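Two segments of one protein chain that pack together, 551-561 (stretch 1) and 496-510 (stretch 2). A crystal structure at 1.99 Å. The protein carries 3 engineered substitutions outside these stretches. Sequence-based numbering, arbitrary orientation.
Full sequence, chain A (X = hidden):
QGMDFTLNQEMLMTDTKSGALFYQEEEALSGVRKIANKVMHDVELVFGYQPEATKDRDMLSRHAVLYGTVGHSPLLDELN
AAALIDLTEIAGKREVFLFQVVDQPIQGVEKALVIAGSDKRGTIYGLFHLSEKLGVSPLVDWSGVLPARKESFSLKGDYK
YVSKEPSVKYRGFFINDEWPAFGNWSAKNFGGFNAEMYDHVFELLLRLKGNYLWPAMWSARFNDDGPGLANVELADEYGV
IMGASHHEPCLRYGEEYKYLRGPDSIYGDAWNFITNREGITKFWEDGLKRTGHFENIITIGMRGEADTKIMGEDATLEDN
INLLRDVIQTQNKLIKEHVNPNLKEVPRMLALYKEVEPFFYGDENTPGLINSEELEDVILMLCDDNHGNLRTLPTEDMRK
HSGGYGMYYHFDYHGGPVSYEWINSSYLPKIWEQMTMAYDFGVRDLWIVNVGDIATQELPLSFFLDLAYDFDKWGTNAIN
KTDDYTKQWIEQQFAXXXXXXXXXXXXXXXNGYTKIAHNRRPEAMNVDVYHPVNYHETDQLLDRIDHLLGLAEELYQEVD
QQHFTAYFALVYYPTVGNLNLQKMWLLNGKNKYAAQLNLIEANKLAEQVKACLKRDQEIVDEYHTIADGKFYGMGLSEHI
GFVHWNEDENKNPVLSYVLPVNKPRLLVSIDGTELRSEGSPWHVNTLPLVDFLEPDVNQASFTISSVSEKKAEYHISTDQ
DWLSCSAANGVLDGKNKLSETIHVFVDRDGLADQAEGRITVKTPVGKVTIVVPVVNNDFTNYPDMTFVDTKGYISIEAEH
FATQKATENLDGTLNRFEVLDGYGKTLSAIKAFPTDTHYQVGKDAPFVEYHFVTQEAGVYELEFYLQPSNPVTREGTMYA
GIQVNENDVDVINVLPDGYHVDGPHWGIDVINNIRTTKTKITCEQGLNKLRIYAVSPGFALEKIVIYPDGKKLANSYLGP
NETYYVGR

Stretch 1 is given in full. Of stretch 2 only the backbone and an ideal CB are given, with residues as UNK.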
# COMPACT_ATOMS: atom_id res chain seq x y z
N LEU A 551 -6.03 -33.86 8.21
CA LEU A 551 -6.42 -34.75 9.29
C LEU A 551 -7.87 -34.51 9.72
O LEU A 551 -8.61 -35.46 10.00
CB LEU A 551 -5.50 -34.58 10.52
CG LEU A 551 -4.01 -34.87 10.42
CD1 LEU A 551 -3.34 -34.64 11.78
CD2 LEU A 551 -3.78 -36.30 9.91
N ALA A 552 -8.27 -33.25 9.80
CA ALA A 552 -9.63 -32.95 10.24
C ALA A 552 -10.64 -33.53 9.26
O ALA A 552 -11.69 -34.02 9.68
CB ALA A 552 -9.82 -31.43 10.36
N GLU A 553 -10.33 -33.51 7.97
CA GLU A 553 -11.25 -34.11 7.00
C GLU A 553 -11.21 -35.64 7.03
O GLU A 553 -12.24 -36.28 6.75
CB GLU A 553 -10.97 -33.59 5.59
CG GLU A 553 -11.38 -32.11 5.44
CD GLU A 553 -12.83 -31.92 4.99
OE1 GLU A 553 -13.71 -32.76 5.31
OE2 GLU A 553 -13.11 -30.90 4.30
N GLU A 554 -10.07 -36.25 7.36
CA GLU A 554 -10.07 -37.71 7.50
C GLU A 554 -11.00 -38.13 8.62
O GLU A 554 -11.82 -39.05 8.45
CB GLU A 554 -8.66 -38.22 7.80
CG GLU A 554 -7.65 -38.05 6.69
CD GLU A 554 -6.24 -38.47 7.14
OE1 GLU A 554 -6.13 -39.32 8.05
OE2 GLU A 554 -5.26 -37.92 6.59
N LEU A 555 -10.89 -37.48 9.78
CA LEU A 555 -11.73 -37.91 10.91
C LEU A 555 -13.20 -37.55 10.69
O LEU A 555 -14.09 -38.24 11.19
CB LEU A 555 -11.21 -37.32 12.22
CG LEU A 555 -9.76 -37.70 12.55
CD1 LEU A 555 -9.30 -37.01 13.81
CD2 LEU A 555 -9.63 -39.21 12.71
N TYR A 556 -13.47 -36.44 10.00
CA TYR A 556 -14.84 -36.07 9.62
C TYR A 556 -15.52 -37.21 8.87
O TYR A 556 -16.68 -37.52 9.12
CB TYR A 556 -14.76 -34.79 8.75
CG TYR A 556 -16.05 -34.15 8.30
CD1 TYR A 556 -16.69 -34.59 7.15
CD2 TYR A 556 -16.58 -33.04 8.96
CE1 TYR A 556 -17.85 -33.99 6.71
CE2 TYR A 556 -17.76 -32.42 8.53
CZ TYR A 556 -18.39 -32.91 7.41
OH TYR A 556 -19.55 -32.32 6.96
N GLN A 557 -14.78 -37.86 7.96
CA GLN A 557 -15.36 -38.97 7.22
C GLN A 557 -15.34 -40.27 8.00
O GLN A 557 -16.16 -41.16 7.74
CB GLN A 557 -14.68 -39.20 5.90
CG GLN A 557 -15.77 -39.77 5.03
CD GLN A 557 -15.28 -40.29 3.71
OE1 GLN A 557 -14.80 -41.42 3.60
NE2 GLN A 557 -15.35 -39.44 2.69
N GLU A 558 -14.40 -40.44 8.94
CA GLU A 558 -14.33 -41.73 9.67
C GLU A 558 -15.25 -41.80 10.88
O GLU A 558 -15.73 -42.89 11.21
CB GLU A 558 -12.88 -42.00 10.10
CG GLU A 558 -12.01 -42.36 8.90
CD GLU A 558 -10.53 -42.07 9.13
OE1 GLU A 558 -9.77 -42.04 8.14
OE2 GLU A 558 -10.13 -41.89 10.31
N VAL A 559 -15.53 -40.68 11.56
CA VAL A 559 -16.37 -40.75 12.76
C VAL A 559 -17.74 -41.31 12.43
O VAL A 559 -18.31 -41.02 11.37
CB VAL A 559 -16.47 -39.37 13.44
CG1 VAL A 559 -17.22 -38.37 12.56
CG2 VAL A 559 -17.13 -39.49 14.86
N ASP A 560 -18.28 -42.15 13.30
CA ASP A 560 -19.61 -42.71 13.08
C ASP A 560 -20.69 -41.66 13.32
O ASP A 560 -20.47 -40.64 13.98
CB ASP A 560 -19.84 -43.92 13.99
CG ASP A 560 -19.85 -43.55 15.45
OD1 ASP A 560 -20.93 -43.20 15.96
OD2 ASP A 560 -18.77 -43.58 16.09
N GLN A 561 -21.89 -41.94 12.78
CA GLN A 561 -23.01 -40.99 12.83
C GLN A 561 -23.35 -40.58 14.26
O GLN A 561 -23.67 -39.41 14.51
CB GLN A 561 -24.23 -41.63 12.19
CG GLN A 561 -24.54 -42.96 12.88
CD GLN A 561 -25.36 -43.91 12.07
OE1 GLN A 561 -26.52 -43.67 11.73
NE2 GLN A 561 -24.72 -45.00 11.68
N UNK A 496 -13.86 -45.25 22.64
CA UNK A 496 -14.77 -46.07 21.88
C UNK A 496 -15.18 -45.50 20.54
O UNK A 496 -15.76 -46.23 19.73
CB UNK A 496 -16.03 -46.33 22.72
N UNK A 497 -14.90 -44.22 20.29
CA UNK A 497 -15.19 -43.61 18.99
C UNK A 497 -14.00 -43.76 18.05
O UNK A 497 -14.14 -44.14 16.88
CB UNK A 497 -15.55 -42.13 19.16
N UNK A 498 -12.83 -43.40 18.54
CA UNK A 498 -11.61 -43.31 17.76
C UNK A 498 -10.61 -44.33 18.29
O UNK A 498 -10.55 -44.57 19.50
CB UNK A 498 -11.03 -41.90 17.81
N UNK A 499 -9.85 -44.96 17.40
CA UNK A 499 -8.82 -45.85 17.90
C UNK A 499 -7.60 -45.01 18.31
O UNK A 499 -7.60 -43.77 18.24
CB UNK A 499 -8.45 -46.90 16.85
N UNK A 500 -6.54 -45.70 18.73
CA UNK A 500 -5.35 -45.01 19.23
C UNK A 500 -4.78 -44.03 18.20
O UNK A 500 -4.45 -42.88 18.53
CB UNK A 500 -4.28 -46.03 19.62
N UNK A 501 -4.63 -44.48 16.94
CA UNK A 501 -4.06 -43.63 15.91
C UNK A 501 -4.97 -42.43 15.62
O UNK A 501 -4.48 -41.32 15.36
CB UNK A 501 -3.82 -44.44 14.63
N UNK A 502 -6.29 -42.63 15.64
CA UNK A 502 -7.21 -41.51 15.43
C UNK A 502 -7.15 -40.51 16.59
O UNK A 502 -7.22 -39.29 16.37
CB UNK A 502 -8.64 -42.03 15.26
N UNK A 503 -7.02 -41.01 17.82
CA UNK A 503 -6.91 -40.10 18.96
C UNK A 503 -5.62 -39.31 18.91
O UNK A 503 -5.60 -38.14 19.33
CB UNK A 503 -6.99 -40.88 20.28
N UNK A 504 -4.54 -39.86 18.34
CA UNK A 504 -3.36 -39.01 18.25
C UNK A 504 -3.53 -37.98 17.15
O UNK A 504 -2.92 -36.91 17.20
CB UNK A 504 -2.11 -39.85 18.00
N UNK A 505 -4.34 -38.27 16.14
CA UNK A 505 -4.63 -37.24 15.16
C UNK A 505 -5.46 -36.12 15.79
O UNK A 505 -5.21 -34.94 15.53
CB UNK A 505 -5.36 -37.84 13.96
N UNK A 506 -6.45 -36.47 16.63
CA UNK A 506 -7.20 -35.44 17.36
C UNK A 506 -6.25 -34.58 18.18
O UNK A 506 -6.38 -33.36 18.24
CB UNK A 506 -8.25 -36.08 18.27
N UNK A 507 -5.25 -35.20 18.82
CA UNK A 507 -4.28 -34.41 19.58
C UNK A 507 -3.53 -33.43 18.67
O UNK A 507 -3.37 -32.25 19.02
CB UNK A 507 -3.29 -35.33 20.29
N UNK A 508 -3.06 -33.89 17.49
CA UNK A 508 -2.44 -32.95 16.55
C UNK A 508 -3.35 -31.77 16.22
O UNK A 508 -2.86 -30.65 16.06
CB UNK A 508 -2.06 -33.68 15.26
N UNK A 509 -4.65 -32.02 16.02
CA UNK A 509 -5.59 -30.96 15.64
C UNK A 509 -5.74 -29.94 16.76
O UNK A 509 -5.69 -28.73 16.52
CB UNK A 509 -6.95 -31.55 15.29
N UNK A 510 -5.98 -30.42 17.99
CA UNK A 510 -6.29 -29.50 19.10
C UNK A 510 -5.06 -28.71 19.49
O UNK A 510 -5.12 -27.48 19.65
CB UNK A 510 -6.83 -30.26 20.31

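Stretch 1 offers a helix, 551-558, whose axis passes 10.0 Å from that of helix 500-510 at 135° between their N-to-C directions, so the register runs backward: 497 lies by Val559, 502 by Leu555, 505 by Leu551.

Position 496 has phi 80°, and nothing of stretch 1 lies within 5.5 Å of its ideal CB. Positive phi favours glycine, and Gly496 is deposited; a water donates to its O and to Asp560 OD2, bridging the stretches.

At 497, CB points sideways, 4.7 Å from Asp560 OD2. A modest aliphatic group or a small polar one would suit. It is Val497, with CG1 3.8 Å from Val559 CG2.

The CB of 498, also sideways, has nothing of stretch 1 within 5.5 Å, so a medium-to-large apolar side chain would be needed to reach Leu555 or Val559. Phe498 (chi1 m) does so: its CE1 lies 3.9 Å from Val559 CB and 4.2 Å from Leu555 CD2.

Position 499 precedes the helix, which suits a capping Ser, Thr, Asp or Asn. Asn499 OD1 accepts from the N of 502 at 2.9 Å. Position 500, out of reach, tolerates many residues and holds Leu500. Position 501 points sideways; a long acid or polar chain is plausible, and Glu501 is found.

At 502, CB points toward stretch 1, 3.9 Å from Leu555 CD2 and 5.2 Å from Glu558 OE2. A donor with an aliphatic stem fits: Gln, Lys or Arg. Gln502 NE2 donates to Glu558 OE2 (2.9 Å, 162°), while its OE1 accepts from Asn499 N at 2.8 Å.

At 503 (away) and 504 (out of reach), stretch 1 sets no constraint and any helix-compatible residue would do; they are Lys503 and Asp504.

The CB of 505 lies 4.0 Å from Leu555 CD1, with the Glu554 carboxylate beyond. A long cation is favoured, though an aliphatic would pack. Lys505 extends (chi2 to chi4 t), placing NZ 2.8 Å from Glu554 OE1 in a salt bridge.

At 506, CB points away; a compact apolar group suits. Val506 CG2 comes within 3.5 Å of Leu555 CD1, helping 502, 505 and 509 enclose that knob.

Position 507, out of reach, is equally unconstrained and carries Phe507. At 508, CB is 3.8 Å from Leu551 CD1, suiting aliphatic or long polar chains; Glu508 OE1 approaches that methyl at 3.5 Å.

Position 509 points toward Leu551, Ala552 and Leu555, an apolar patch for Leu, Ile or Met. Leu509 CD1 meets Ala552 CB at 4.0 Å. Position 510, out of reach, could be almost any helix former and is Leu510.

Stretch 2 496-510: GVFNLEQKDKVFELL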
# COMPACT_ATOMS: atom_id res chain seq x y z
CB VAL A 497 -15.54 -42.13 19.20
CG1 VAL A 497 -15.91 -41.51 17.87
CG2 VAL A 497 -16.65 -41.96 20.24
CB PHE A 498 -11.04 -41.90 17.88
CG PHE A 498 -11.81 -40.85 17.11
CD1 PHE A 498 -12.27 -41.13 15.82
CD2 PHE A 498 -12.03 -39.60 17.65
CE1 PHE A 498 -12.97 -40.16 15.09
CE2 PHE A 498 -12.70 -38.62 16.92
CZ PHE A 498 -13.18 -38.90 15.64
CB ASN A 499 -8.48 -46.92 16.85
CG ASN A 499 -7.98 -46.34 15.54
OD1 ASN A 499 -7.30 -45.30 15.50
ND2 ASN A 499 -8.29 -47.03 14.45
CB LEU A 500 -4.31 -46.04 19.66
CG LEU A 500 -3.07 -45.40 20.26
CD1 LEU A 500 -2.67 -46.18 21.50
CD2 LEU A 500 -1.95 -45.34 19.20
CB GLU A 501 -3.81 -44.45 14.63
CG GLU A 501 -3.79 -43.64 13.35
CD GLU A 501 -3.73 -44.50 12.09
OE1 GLU A 501 -3.58 -43.93 10.97
OE2 GLU A 501 -3.85 -45.74 12.21
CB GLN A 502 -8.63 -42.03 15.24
CG GLN A 502 -8.76 -42.86 13.95
CD GLN A 502 -10.09 -43.54 13.85
OE1 GLN A 502 -10.53 -44.22 14.79
NE2 GLN A 502 -10.77 -43.35 12.72
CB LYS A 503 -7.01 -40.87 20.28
CG LYS A 503 -8.44 -41.24 20.56
CD LYS A 503 -8.64 -41.99 21.86
CE LYS A 503 -8.01 -43.36 21.78
NZ LYS A 503 -8.60 -44.29 22.80
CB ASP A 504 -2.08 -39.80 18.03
CG ASP A 504 -0.82 -38.94 18.31
OD1 ASP A 504 -0.38 -38.85 19.48
OD2 ASP A 504 -0.29 -38.32 17.36
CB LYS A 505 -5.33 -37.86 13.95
CG LYS A 505 -4.37 -38.71 13.08
CD LYS A 505 -5.11 -39.42 11.96
CE LYS A 505 -4.10 -40.22 11.13
NZ LYS A 505 -4.78 -40.84 9.98
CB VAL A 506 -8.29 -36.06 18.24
CG1 VAL A 506 -8.96 -34.95 19.12
CG2 VAL A 506 -9.32 -36.77 17.35
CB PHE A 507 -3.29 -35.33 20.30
CG PHE A 507 -2.20 -34.56 20.99
CD1 PHE A 507 -2.46 -33.87 22.17
CD2 PHE A 507 -0.95 -34.44 20.41
CE1 PHE A 507 -1.48 -33.12 22.79
CE2 PHE A 507 0.04 -33.69 21.02
CZ PHE A 507 -0.23 -33.02 22.22
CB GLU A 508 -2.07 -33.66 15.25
CG GLU A 508 -0.97 -34.70 15.37
CD GLU A 508 -0.57 -35.27 14.00
OE1 GLU A 508 -0.07 -34.50 13.14
OE2 GLU A 508 -0.78 -36.48 13.78
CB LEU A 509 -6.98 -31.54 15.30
CG LEU A 509 -7.01 -32.40 14.04
CD1 LEU A 509 -8.37 -33.00 13.80
CD2 LEU A 509 -6.58 -31.55 12.83
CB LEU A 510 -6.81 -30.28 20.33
CG LEU A 510 -8.09 -31.07 20.15
CD1 LEU A 510 -8.52 -31.72 21.49
CD2 LEU A 510 -9.14 -30.11 19.66
O HOH W 1 -17.87 -45.90 17.70
O HOH W 2 -16.27 -43.78 15.13
O HOH W 3 -6.81 -42.17 11.15
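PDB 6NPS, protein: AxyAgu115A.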